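Putative uncharacterized protein (Chaetomium thermophilum, PDB 4XRI) acts as an importin-beta nuclear transport receptor, a flexible HEAT-repeat protein for import of various protein cargoes, and probably binds a small GTPase. Local coordinates at residues Q742-T747 with E765-A770; D769-I774 with V791-A796; A810-S815 with R851-R856; G817-L822 with E866-Q871; R845-N850 with E859-A864. The protein carries 2 engineered substitutions. One frame throughout, in Å; residues are numbered along the deposited sequence.

Contact 1 of 5, residues Q742-T747 with E765-A770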
# COMPACT_ATOMS: atom_id res chain seq x y z
N GLN A 742 -11.31 -28.59 6.64
CA GLN A 742 -11.01 -28.24 5.26
C GLN A 742 -10.10 -27.02 5.19
O GLN A 742 -9.13 -26.99 4.43
CB GLN A 742 -12.30 -27.99 4.47
CG GLN A 742 -12.08 -27.54 3.03
CD GLN A 742 -12.28 -26.05 2.83
OE1 GLN A 742 -12.42 -25.29 3.80
NE2 GLN A 742 -12.29 -25.61 1.58
N ALA A 743 -10.43 -26.02 5.99
CA ALA A 743 -9.69 -24.76 6.02
C ALA A 743 -8.23 -24.98 6.43
O ALA A 743 -7.35 -24.24 6.00
CB ALA A 743 -10.36 -23.78 6.96
N ALA A 744 -8.00 -25.99 7.25
CA ALA A 744 -6.66 -26.28 7.75
C ALA A 744 -5.73 -26.81 6.65
O ALA A 744 -4.51 -26.73 6.78
CB ALA A 744 -6.73 -27.27 8.90
N THR A 745 -6.32 -27.34 5.58
CA THR A 745 -5.53 -27.93 4.50
C THR A 745 -5.15 -26.89 3.45
O THR A 745 -4.32 -27.16 2.57
CB THR A 745 -6.29 -29.08 3.81
OG1 THR A 745 -7.40 -28.55 3.08
CG2 THR A 745 -6.78 -30.08 4.83
N ILE A 746 -5.75 -25.71 3.53
CA ILE A 746 -5.43 -24.64 2.59
C ILE A 746 -4.08 -24.01 2.90
O ILE A 746 -3.87 -23.48 3.99
CB ILE A 746 -6.52 -23.55 2.59
CG1 ILE A 746 -7.84 -24.12 2.08
CG2 ILE A 746 -6.09 -22.37 1.72
CD1 ILE A 746 -8.97 -23.11 2.01
N THR A 747 -3.16 -24.10 1.95
CA THR A 747 -1.81 -23.56 2.12
C THR A 747 -1.37 -22.78 0.89
O THR A 747 -1.99 -22.85 -0.17
CB THR A 747 -0.78 -24.68 2.38
OG1 THR A 747 -0.88 -25.67 1.35
CG2 THR A 747 -1.04 -25.33 3.74
N GLU A 765 -5.46 -18.18 11.97
CA GLU A 765 -5.86 -17.39 13.13
C GLU A 765 -7.34 -17.59 13.37
O GLU A 765 -7.77 -17.83 14.50
CB GLU A 765 -5.55 -15.90 12.92
CG GLU A 765 -4.09 -15.52 13.02
CD GLU A 765 -3.86 -14.04 12.82
OE1 GLU A 765 -4.82 -13.26 13.01
OE2 GLU A 765 -2.73 -13.65 12.45
N GLY A 766 -8.11 -17.50 12.30
CA GLY A 766 -9.55 -17.71 12.34
C GLY A 766 -9.92 -19.10 12.82
O GLY A 766 -10.77 -19.24 13.70
N ILE A 767 -9.28 -20.11 12.24
CA ILE A 767 -9.54 -21.50 12.63
C ILE A 767 -9.29 -21.72 14.11
O ILE A 767 -10.11 -22.31 14.81
CB ILE A 767 -8.66 -22.49 11.85
CG1 ILE A 767 -8.83 -22.31 10.34
CG2 ILE A 767 -9.01 -23.91 12.25
CD1 ILE A 767 -7.90 -23.19 9.52
N MET A 768 -8.15 -21.23 14.59
CA MET A 768 -7.76 -21.40 15.98
C MET A 768 -8.73 -20.69 16.92
O MET A 768 -9.07 -21.22 17.98
CB MET A 768 -6.34 -20.89 16.20
CG MET A 768 -5.60 -21.59 17.32
SD MET A 768 -5.57 -23.37 17.13
CE MET A 768 -4.90 -23.54 15.49
N ASP A 769 -9.17 -19.50 16.53
CA ASP A 769 -10.18 -18.77 17.29
C ASP A 769 -11.47 -19.59 17.35
O ASP A 769 -12.11 -19.67 18.40
CB ASP A 769 -10.45 -17.40 16.67
CG ASP A 769 -9.27 -16.45 16.81
OD1 ASP A 769 -8.38 -16.72 17.64
OD2 ASP A 769 -9.25 -15.44 16.09
N ALA A 770 -11.84 -20.18 16.21
CA ALA A 770 -13.04 -21.00 16.12
C ALA A 770 -12.97 -22.17 17.08
O ALA A 770 -13.87 -22.36 17.90
CB ALA A 770 -13.24 -21.49 14.69

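Contact 2 of 5, residues D769-I774 with V791-A796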
# COMPACT_ATOMS: atom_id res chain seq x y z
N ASP A 769 -9.17 -19.50 16.53
CA ASP A 769 -10.18 -18.77 17.29
C ASP A 769 -11.47 -19.59 17.35
O ASP A 769 -12.11 -19.67 18.40
CB ASP A 769 -10.45 -17.40 16.67
CG ASP A 769 -9.27 -16.45 16.81
OD1 ASP A 769 -8.38 -16.72 17.64
OD2 ASP A 769 -9.25 -15.44 16.09
N ALA A 770 -11.84 -20.18 16.21
CA ALA A 770 -13.04 -21.00 16.12
C ALA A 770 -12.97 -22.17 17.08
O ALA A 770 -13.87 -22.36 17.90
CB ALA A 770 -13.24 -21.49 14.69
N TRP A 771 -11.89 -22.95 17.00
CA TRP A 771 -11.71 -24.10 17.88
C TRP A 771 -11.72 -23.67 19.35
O TRP A 771 -12.32 -24.34 20.19
CB TRP A 771 -10.41 -24.84 17.56
CG TRP A 771 -10.49 -25.77 16.38
CD1 TRP A 771 -9.66 -25.79 15.29
CD2 TRP A 771 -11.46 -26.80 16.15
NE1 TRP A 771 -10.05 -26.78 14.42
CE2 TRP A 771 -11.15 -27.41 14.92
CE3 TRP A 771 -12.57 -27.27 16.88
CZ2 TRP A 771 -11.90 -28.46 14.40
CZ3 TRP A 771 -13.31 -28.31 16.36
CH2 TRP A 771 -12.97 -28.89 15.13
N GLY A 772 -11.07 -22.55 19.63
CA GLY A 772 -11.02 -22.01 20.98
C GLY A 772 -12.39 -21.74 21.58
O GLY A 772 -12.66 -22.12 22.71
N GLY A 773 -13.25 -21.09 20.81
CA GLY A 773 -14.61 -20.82 21.25
C GLY A 773 -15.43 -22.09 21.37
O GLY A 773 -16.24 -22.23 22.29
N ILE A 774 -15.21 -23.01 20.44
CA ILE A 774 -15.94 -24.28 20.43
C ILE A 774 -15.58 -25.15 21.63
O ILE A 774 -16.46 -25.70 22.29
CB ILE A 774 -15.67 -25.05 19.12
CG1 ILE A 774 -16.34 -24.35 17.94
CG2 ILE A 774 -16.17 -26.48 19.24
CD1 ILE A 774 -15.94 -24.91 16.59
N VAL A 791 -10.52 -33.67 18.20
CA VAL A 791 -9.32 -33.25 18.91
C VAL A 791 -8.05 -33.57 18.14
O VAL A 791 -7.11 -32.78 18.12
CB VAL A 791 -9.27 -33.89 20.31
CG1 VAL A 791 -7.94 -33.60 20.99
CG2 VAL A 791 -10.42 -33.39 21.16
N GLU A 792 -8.02 -34.74 17.49
CA GLU A 792 -6.85 -35.15 16.72
C GLU A 792 -6.55 -34.18 15.59
O GLU A 792 -5.39 -33.85 15.33
CB GLU A 792 -7.04 -36.56 16.16
CG GLU A 792 -5.86 -37.04 15.33
CD GLU A 792 -5.93 -38.52 15.00
OE1 GLU A 792 -6.96 -39.16 15.32
OE2 GLU A 792 -4.96 -39.05 14.42
N SER A 793 -7.60 -33.71 14.91
CA SER A 793 -7.44 -32.77 13.81
C SER A 793 -6.95 -31.41 14.32
O SER A 793 -6.29 -30.67 13.59
CB SER A 793 -8.76 -32.59 13.06
OG SER A 793 -9.75 -32.01 13.89
N ILE A 794 -7.28 -31.09 15.57
CA ILE A 794 -6.82 -29.84 16.16
C ILE A 794 -5.32 -29.89 16.41
O ILE A 794 -4.60 -28.94 16.10
CB ILE A 794 -7.55 -29.55 17.49
CG1 ILE A 794 -9.06 -29.43 17.25
CG2 ILE A 794 -7.01 -28.27 18.12
CD1 ILE A 794 -9.85 -29.13 18.51
N PHE A 795 -4.85 -31.00 16.98
CA PHE A 795 -3.42 -31.21 17.19
C PHE A 795 -2.66 -31.19 15.87
O PHE A 795 -1.54 -30.67 15.79
CB PHE A 795 -3.17 -32.53 17.92
CG PHE A 795 -3.31 -32.44 19.41
CD1 PHE A 795 -4.47 -32.86 20.04
CD2 PHE A 795 -2.29 -31.92 20.19
CE1 PHE A 795 -4.60 -32.79 21.41
CE2 PHE A 795 -2.42 -31.84 21.56
CZ PHE A 795 -3.58 -32.27 22.17
N ALA A 796 -3.27 -31.78 14.85
CA ALA A 796 -2.68 -31.84 13.52
C ALA A 796 -2.37 -30.44 12.99
O ALA A 796 -1.27 -30.18 12.49
CB ALA A 796 -3.60 -32.57 12.55

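Contact 3 of 5, residues A810-S815 with R851-R856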
# COMPACT_ATOMS: atom_id res chain seq x y z
N ALA A 810 -0.42 -13.22 16.70
CA ALA A 810 -1.80 -13.57 17.01
C ALA A 810 -2.05 -15.07 16.82
O ALA A 810 -2.78 -15.68 17.61
CB ALA A 810 -2.75 -12.77 16.14
N LEU A 811 -1.45 -15.64 15.79
CA LEU A 811 -1.64 -17.06 15.49
C LEU A 811 -1.01 -17.93 16.57
O LEU A 811 -1.60 -18.92 17.00
CB LEU A 811 -1.04 -17.40 14.12
CG LEU A 811 -1.10 -18.87 13.71
CD1 LEU A 811 -2.53 -19.39 13.78
CD2 LEU A 811 -0.52 -19.06 12.31
N MET A 812 0.18 -17.55 17.02
CA MET A 812 0.87 -18.29 18.06
C MET A 812 0.16 -18.13 19.40
O MET A 812 0.07 -19.08 20.18
CB MET A 812 2.33 -17.85 18.17
CG MET A 812 3.12 -17.99 16.87
SD MET A 812 2.88 -19.59 16.06
CE MET A 812 3.66 -20.70 17.23
N ARG A 813 -0.35 -16.93 19.65
CA ARG A 813 -1.11 -16.68 20.87
C ARG A 813 -2.37 -17.54 20.90
O ARG A 813 -2.63 -18.23 21.89
CB ARG A 813 -1.49 -15.19 20.97
CG ARG A 813 -2.29 -14.85 22.22
CD ARG A 813 -2.36 -13.35 22.46
NE ARG A 813 -3.09 -12.65 21.41
CZ ARG A 813 -2.52 -11.91 20.47
NH1 ARG A 813 -1.20 -11.77 20.44
NH2 ARG A 813 -3.27 -11.30 19.55
N ALA A 814 -3.13 -17.51 19.81
CA ALA A 814 -4.35 -18.30 19.69
C ALA A 814 -4.07 -19.79 19.83
O ALA A 814 -4.87 -20.53 20.40
CB ALA A 814 -5.02 -18.02 18.35
N SER A 815 -2.92 -20.22 19.31
CA SER A 815 -2.51 -21.62 19.40
C SER A 815 -2.24 -22.02 20.84
O SER A 815 -2.69 -23.08 21.29
CB SER A 815 -1.26 -21.86 18.54
OG SER A 815 -1.52 -21.57 17.18
N ARG A 851 11.15 -12.61 22.75
CA ARG A 851 11.16 -11.30 23.39
C ARG A 851 10.43 -10.24 22.57
O ARG A 851 10.08 -9.17 23.08
CB ARG A 851 12.60 -10.85 23.66
CG ARG A 851 13.32 -11.67 24.71
CD ARG A 851 14.75 -11.18 24.92
NE ARG A 851 14.79 -9.81 25.44
CZ ARG A 851 14.89 -9.51 26.73
NH1 ARG A 851 14.95 -10.48 27.64
NH2 ARG A 851 14.93 -8.25 27.12
N GLU A 852 10.19 -10.53 21.29
CA GLU A 852 9.51 -9.58 20.41
C GLU A 852 7.99 -9.67 20.51
O GLU A 852 7.28 -8.80 19.99
CB GLU A 852 9.94 -9.80 18.96
CG GLU A 852 11.23 -9.09 18.56
CD GLU A 852 11.03 -7.60 18.30
OE1 GLU A 852 9.90 -7.10 18.48
OE2 GLU A 852 12.01 -6.94 17.90
N PHE A 853 7.49 -10.71 21.17
CA PHE A 853 6.06 -10.86 21.37
C PHE A 853 5.57 -9.99 22.53
O PHE A 853 6.35 -9.62 23.40
CB PHE A 853 5.70 -12.32 21.63
CG PHE A 853 5.66 -13.18 20.40
CD1 PHE A 853 5.55 -12.60 19.14
CD2 PHE A 853 5.72 -14.56 20.49
CE1 PHE A 853 5.51 -13.39 18.00
CE2 PHE A 853 5.68 -15.35 19.36
CZ PHE A 853 5.58 -14.76 18.11
N GLY A 854 4.28 -9.69 22.53
CA GLY A 854 3.69 -8.86 23.57
C GLY A 854 3.48 -9.61 24.87
O GLY A 854 3.82 -10.79 24.98
N ALA A 855 2.90 -8.93 25.85
CA ALA A 855 2.70 -9.52 27.17
C ALA A 855 1.55 -10.52 27.19
O ALA A 855 1.63 -11.55 27.87
CB ALA A 855 2.46 -8.42 28.20
N ARG A 856 0.48 -10.22 26.46
CA ARG A 856 -0.66 -11.13 26.34
C ARG A 856 -0.20 -12.51 25.88
O ARG A 856 -0.53 -13.52 26.50
CB ARG A 856 -1.69 -10.59 25.35
CG ARG A 856 -2.34 -9.27 25.71
CD ARG A 856 -3.22 -8.80 24.56
NE ARG A 856 -3.92 -7.55 24.84
CZ ARG A 856 -4.67 -6.91 23.95
NH1 ARG A 856 -5.28 -5.78 24.28
NH2 ARG A 856 -4.82 -7.40 22.73

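Contact 4 of 5, residues G817-L822 with E866-Q871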
# COMPACT_ATOMS: atom_id res chain seq x y z
N GLY A 817 -3.50 -20.59 23.38
CA GLY A 817 -4.81 -20.56 24.00
C GLY A 817 -5.55 -21.87 23.83
O GLY A 817 -6.14 -22.38 24.79
N VAL A 818 -5.51 -22.42 22.62
CA VAL A 818 -6.21 -23.67 22.33
C VAL A 818 -5.59 -24.85 23.07
O VAL A 818 -6.31 -25.72 23.58
CB VAL A 818 -6.23 -23.95 20.81
CG1 VAL A 818 -6.51 -25.42 20.52
CG2 VAL A 818 -7.26 -23.06 20.14
N ILE A 819 -4.26 -24.87 23.14
CA ILE A 819 -3.55 -25.90 23.90
C ILE A 819 -4.01 -25.91 25.35
O ILE A 819 -4.32 -26.96 25.91
CB ILE A 819 -2.03 -25.69 23.83
CG1 ILE A 819 -1.51 -26.01 22.43
CG2 ILE A 819 -1.33 -26.56 24.87
CD1 ILE A 819 -0.07 -25.61 22.21
N GLY A 820 -4.06 -24.73 25.95
CA GLY A 820 -4.53 -24.58 27.32
C GLY A 820 -5.99 -24.97 27.47
O GLY A 820 -6.35 -25.69 28.40
N ASP A 821 -6.83 -24.50 26.54
CA ASP A 821 -8.25 -24.84 26.54
C ASP A 821 -8.46 -26.35 26.49
O ASP A 821 -9.30 -26.89 27.21
CB ASP A 821 -8.96 -24.18 25.35
CG ASP A 821 -9.02 -22.67 25.47
OD1 ASP A 821 -8.92 -22.16 26.60
OD2 ASP A 821 -9.18 -22.01 24.43
N LEU A 822 -7.69 -27.02 25.64
CA LEU A 822 -7.79 -28.47 25.49
C LEU A 822 -7.43 -29.19 26.78
O LEU A 822 -8.05 -30.19 27.14
CB LEU A 822 -6.89 -28.95 24.35
CG LEU A 822 -7.45 -28.75 22.95
CD1 LEU A 822 -6.42 -29.11 21.89
CD2 LEU A 822 -8.72 -29.58 22.77
N GLU A 866 2.00 -24.30 31.80
CA GLU A 866 1.49 -24.77 33.08
C GLU A 866 0.38 -25.79 32.87
O GLU A 866 0.36 -26.83 33.52
CB GLU A 866 0.98 -23.60 33.92
CG GLU A 866 1.18 -23.79 35.41
CD GLU A 866 2.65 -23.79 35.79
OE1 GLU A 866 3.41 -22.98 35.21
OE2 GLU A 866 3.05 -24.60 36.65
N GLN A 867 -0.53 -25.50 31.94
CA GLN A 867 -1.61 -26.42 31.59
C GLN A 867 -1.09 -27.77 31.11
O GLN A 867 -1.60 -28.83 31.47
CB GLN A 867 -2.49 -25.80 30.50
CG GLN A 867 -3.41 -24.69 31.00
CD GLN A 867 -4.50 -25.19 31.93
OE1 GLN A 867 -4.24 -25.56 33.08
NE2 GLN A 867 -5.74 -25.20 31.44
N VAL A 868 -0.06 -27.70 30.28
CA VAL A 868 0.67 -28.89 29.83
C VAL A 868 1.21 -29.63 31.05
O VAL A 868 0.72 -30.69 31.34
CB VAL A 868 1.80 -28.54 28.86
CG1 VAL A 868 2.63 -29.76 28.51
CG2 VAL A 868 1.20 -28.00 27.59
N LYS A 869 2.12 -29.03 31.82
CA LYS A 869 2.65 -29.63 33.04
C LYS A 869 1.61 -30.26 33.96
O LYS A 869 1.84 -31.35 34.48
CB LYS A 869 3.45 -28.56 33.80
CG LYS A 869 4.79 -28.25 33.17
CD LYS A 869 5.59 -27.29 33.99
CE LYS A 869 6.95 -27.05 33.35
NZ LYS A 869 7.72 -25.99 34.05
N ARG A 870 0.46 -29.61 34.15
CA ARG A 870 -0.58 -30.18 35.00
C ARG A 870 -1.27 -31.36 34.32
O ARG A 870 -1.97 -32.14 34.96
CB ARG A 870 -1.63 -29.12 35.39
CG ARG A 870 -1.03 -27.89 36.05
CD ARG A 870 -2.03 -27.17 36.95
NE ARG A 870 -3.26 -26.81 36.25
CZ ARG A 870 -3.93 -25.68 36.45
NH1 ARG A 870 -5.05 -25.44 35.78
NH2 ARG A 870 -3.47 -24.78 37.31
N GLN A 871 -1.07 -31.48 33.01
CA GLN A 871 -1.54 -32.65 32.26
C GLN A 871 -0.59 -33.84 32.42
O GLN A 871 -1.05 -34.97 32.62
CB GLN A 871 -1.69 -32.31 30.77
CG GLN A 871 -3.09 -31.87 30.38
CD GLN A 871 -4.04 -33.04 30.20
OE1 GLN A 871 -3.64 -34.11 29.74
NE2 GLN A 871 -5.30 -32.85 30.58

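Contact 5 of 5, residues R845-N850 with E859-A864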
# COMPACT_ATOMS: atom_id res chain seq x y z
N ARG A 845 7.58 -23.31 24.23
CA ARG A 845 8.83 -22.70 24.68
C ARG A 845 9.29 -21.60 23.74
O ARG A 845 9.74 -20.54 24.18
CB ARG A 845 9.93 -23.76 24.81
CG ARG A 845 11.24 -23.20 25.33
CD ARG A 845 12.40 -24.12 25.00
NE ARG A 845 13.67 -23.40 25.02
CZ ARG A 845 14.12 -22.65 24.02
NH1 ARG A 845 15.29 -22.02 24.13
NH2 ARG A 845 13.40 -22.52 22.91
N GLU A 846 9.16 -21.83 22.44
CA GLU A 846 9.50 -20.83 21.44
C GLU A 846 8.63 -19.59 21.59
O GLU A 846 9.09 -18.46 21.45
CB GLU A 846 9.36 -21.38 20.02
CG GLU A 846 9.68 -20.37 18.93
CD GLU A 846 9.15 -20.77 17.58
OE1 GLU A 846 7.96 -21.13 17.48
OE2 GLU A 846 9.93 -20.74 16.60
N THR A 847 7.36 -19.82 21.90
CA THR A 847 6.39 -18.74 22.00
C THR A 847 6.63 -17.89 23.24
O THR A 847 6.54 -16.66 23.19
CB THR A 847 4.95 -19.28 22.04
OG1 THR A 847 4.80 -20.32 21.06
CG2 THR A 847 3.95 -18.17 21.74
N ARG A 848 6.93 -18.55 24.36
CA ARG A 848 7.14 -17.83 25.60
C ARG A 848 8.49 -17.11 25.61
O ARG A 848 8.67 -16.11 26.30
CB ARG A 848 7.03 -18.77 26.81
CG ARG A 848 8.09 -19.86 26.90
CD ARG A 848 7.90 -20.68 28.17
NE ARG A 848 8.97 -21.64 28.41
CZ ARG A 848 8.83 -22.96 28.33
NH1 ARG A 848 7.66 -23.49 28.02
NH2 ARG A 848 9.87 -23.76 28.57
N SER A 849 9.43 -17.61 24.81
CA SER A 849 10.80 -17.08 24.82
C SER A 849 11.04 -15.99 23.78
O SER A 849 12.12 -15.40 23.74
CB SER A 849 11.80 -18.21 24.62
OG SER A 849 11.76 -19.14 25.69
N ASN A 850 10.05 -15.73 22.93
CA ASN A 850 10.18 -14.67 21.94
C ASN A 850 10.03 -13.30 22.59
O ASN A 850 8.92 -12.88 22.93
CB ASN A 850 9.14 -14.85 20.83
CG ASN A 850 9.34 -13.87 19.68
OD1 ASN A 850 10.06 -12.88 19.79
ND2 ASN A 850 8.68 -14.15 18.55
N GLU A 859 2.15 -14.42 28.31
CA GLU A 859 1.35 -14.91 29.43
C GLU A 859 0.51 -16.11 29.02
O GLU A 859 0.37 -17.07 29.78
CB GLU A 859 0.45 -13.80 29.97
CG GLU A 859 1.17 -12.74 30.78
CD GLU A 859 0.30 -11.55 31.10
OE1 GLU A 859 -0.82 -11.48 30.55
OE2 GLU A 859 0.72 -10.70 31.91
N THR A 860 -0.05 -16.05 27.82
CA THR A 860 -0.84 -17.16 27.29
C THR A 860 0.04 -18.39 27.09
O THR A 860 -0.39 -19.52 27.32
CB THR A 860 -1.50 -16.79 25.95
OG1 THR A 860 -2.21 -15.55 26.09
CG2 THR A 860 -2.46 -17.88 25.50
N ALA A 861 1.28 -18.15 26.68
CA ALA A 861 2.25 -19.22 26.49
C ALA A 861 2.64 -19.84 27.82
O ALA A 861 2.84 -21.06 27.92
CB ALA A 861 3.48 -18.71 25.76
N ARG A 862 2.74 -19.01 28.85
CA ARG A 862 3.05 -19.49 30.19
C ARG A 862 1.90 -20.32 30.74
O ARG A 862 2.11 -21.37 31.35
CB ARG A 862 3.35 -18.32 31.13
CG ARG A 862 4.72 -17.71 30.89
CD ARG A 862 5.03 -16.60 31.87
NE ARG A 862 6.37 -16.08 31.67
CZ ARG A 862 6.74 -14.82 31.89
NH1 ARG A 862 7.99 -14.44 31.67
NH2 ARG A 862 5.85 -13.94 32.33
N TRP A 863 0.67 -19.85 30.51
CA TRP A 863 -0.51 -20.60 30.90
C TRP A 863 -0.54 -21.95 30.20
O TRP A 863 -0.86 -22.97 30.80
CB TRP A 863 -1.79 -19.82 30.59
CG TRP A 863 -3.04 -20.60 30.84
CD1 TRP A 863 -3.44 -21.15 32.03
CD2 TRP A 863 -4.06 -20.92 29.89
NE1 TRP A 863 -4.64 -21.80 31.87
CE2 TRP A 863 -5.05 -21.67 30.57
CE3 TRP A 863 -4.24 -20.65 28.53
CZ2 TRP A 863 -6.19 -22.15 29.94
CZ3 TRP A 863 -5.38 -21.12 27.90
CH2 TRP A 863 -6.34 -21.86 28.61
N ALA A 864 -0.20 -21.94 28.91
CA ALA A 864 -0.15 -23.16 28.12
C ALA A 864 0.85 -24.15 28.71
O ALA A 864 0.55 -25.32 28.87
CB ALA A 864 0.21 -22.85 26.67

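Contact 1 of 5, residues Q742-T747 with E765-A770
I767 of helix 754-780 presses its end methyl against A743 of helix 730-743 and the neighbouring A744. This is buried helix packing within the HEAT-repeat solenoid of importin beta. I767 gives the larger share of the contact, 60 Å². A chi1 of -55° points I767 CG1 away from its own C=O, and a straight second torsion (chi2 175°) carries CD1 onward to the other segment. I767 CD1 lies 3.6 Å from A743 CB and equally close to A743 C. A744 N is also 3.6 Å from I767 CD1, so the methyl sits against the peptide between the two alanines. A744 CB is a looser partner, 4.3 Å from I767 CD1. The CA atoms of A743 and I767 are 7.4 Å apart. L715 of helix 711-725 touches both A743 and I767, while L797 of helix 791-802 touches A744 and I767. A743 to I746 form a type I beta turn. T745 OG1 hydrogen-bonds Q742 O at 2.7 Å, in the carbonyl plane and on a lone pair; T745 N is a second donor to the same oxygen.

Contact 2 of 5, residues D769-I774 with V791-A796
I794 of helix 791-802 lays its long branch over one face of the W771 indole, which projects from helix 754-780. From CB the side chain of I794 forks. CG2 turns from the indole toward helix 809-825 and meets V818 and L822. CG1 is anti to the carbonyl carbon (chi1 -60°), which brings it over the ring. I794 CG1 lies 3.8 Å from the centroid of the five-membered ring of W771, 13° off the normal, a CH-pi contact. I794 CG1 is 3.7 Å from both W771 CD2 and W771 CE2, the two fusion atoms. The tip, I794 CD1, moves on toward the six-membered ring and reaches W771 CE3 at 3.7 Å. S793 is a lesser neighbour, its OG 4.2 Å from W771 CZ2. That hydroxyl is hydrogen-bonded to Y790 O. L740 of helix 730-743 also touches W771, so the indole fills a buried join between helices of the HEAT-repeat solenoid. Losing the indole to an alanine here would probably open a gap and leave CG1 and CD1 of I794 without the flat surface they rest on. The chemistry is almost wholly apolar: the pairing probably rests on shape and dispersion, the CH-pi contact included.

Contact 3 of 5, residues A810-S815 with R851-R856
R813 and R856 bring their CA atoms to 7.8 Å, where helix 809-825 runs past the start of helix 855-872. Their side chains cross at an angle, and the touching is done by carbon. R813 CD lies 4.1 Å from R856 CB and an equal 4.1 Å from R856 C. R813 starts anti to its amide nitrogen (chi1 -180°) and then bends at chi3 (65°), which turns its guanidinium off the line of the aliphatic chain. R856 stays extended from CG to NE. The two guanidinium planes stand 80° apart, and R813 NH2 is 5.3 Å from R856 NH2. Like charges at this range would probably disfavour a closer approach. R813 NH1 is instead hydrogen-bonded to T857 OG1, with a long, weak ion pair to E809.

The join belongs to the C-terminal part of the HEAT-repeat solenoid. G854 is the N-cap residue of helix 855-872, and its N is hydrogen-bonded to E809 OE2, so the cap is tied to the start of helix 809-825.

On the more buried side M812 meets F853. M812 CG is 4.2 Å from F853 CZ, and the methionine then curls so that its far end leads away from the ring. M812 also packs on I801 and M843. F853 touches T847, and its side chain is about 5 Å from a sulfate ion, probably from the crystallisation liquor. Within helix 809-825, L811 O takes two donors from opposite faces of its plane, S815 N and S815 OG. The hydroxyl bond, S815 OG to L811 O, is 2.7 Å long.

Contact 4 of 5, residues G817-L822 with E866-Q871
Q867 of helix 855-872 folds over G820 of helix 809-825, and this is the tight part of the contact. The CA atoms of the two residues are 5.5 Å apart, an approach that glycine permits because it has no side chain in the way. Q867 CG lies 3.8 Å from G820 CA, and Q867 CB follows at 4.0 Å from the same atom. The chain then bends at chi2 (-68°), which swings the amide round to the carbonyl of G820. Q867 NE2 donates to G820 O at 3.1 Å. The bond is moderately bent, 142° at the hydrogen. Its donor sits above the carbonyl plane, 40° out of it, and so does not lie on a lone pair. The oxygen is in turn tilted from the amide plane of the glutamine.

Beside this grip I819 and V868 meet more loosely. One methyl of each touches, I819 CG2 with V868 CG2 at 4.0 Å. I819 also packs on F835 and L798, so this pair belongs to the apolar interior of the HEAT-repeat solenoid. The solvent side differs: E866, K869 and R870 are exposed and do not touch 817-822. Q871, one turn on from Q867, makes weak hydrogen bonds to A823 O and Y826 O.

Putting an alanine here in place of Q867 removes CG and the amide, so that G820 O would probably lose its donor from the other helix and G820 CA part of its cover. The contact thus joins two helices through one buried polar bond, off the carbonyl plane, set beside plain methyl packing.

Contact 5 of 5, residues R845-N850 with E859-A864
A861 pushes its methyl against T847 and R848, joining the two antiparallel arms of a helical hairpin, helices 838-849 and 855-872, near the C-terminal end of the HEAT-repeat solenoid. A861 CB is 3.7 Å from R848 CB and just as near the main chain, 3.7 Å from R848 N. T847 adds its CB at 4.0 Å from A861 CB, with its CG2 alongside. With so small a side chain between them, the helices come close: the CA atoms of R848 and A861 are 5.2 Å apart.

The next shell sets these groups. T847 OG1 is hydrogen-bonded to M843 O, one turn back, which leaves the methyl for packing; M816 and T857 also touch T847. R848 CG is wedged over its own backbone (chi1 65°), and the extended chain leads the charge away from A861. Its guanidinium lies with one face against R845 CA, 3.5 Å above the plane and toward the rim. R848 NE and R862 NE, both in positively charged groups, are 6.9 Å apart and not in contact. Farther out, E846 forms a salt bridge with R807. One turn on from R845, S849 OG bonds back to R845 O at 2.9 Å, tilted 27° from the carbonyl plane.

How the contacts relate
Contacts 1, 2 and 4 are buried, and so is the small apolar core of contact 5; contact 3 is only partly buried and carries arginines at its border. Contacts 1 and 2 share helix 754-780 and are mainly apolar, without hydrogen bonds between their segments. Contacts 3, 4 and 5 all use helix 855-872: the first two pair it with helix 809-825, the third with helix 838-849. Contact 5 is nested in the loop closed by contact 4, and W863 packs on G817, G820 and D821 there. M768 on A814 and I794 on V818 link the two groups. Among the five, contact 4 alone has a hydrogen bond between its segments.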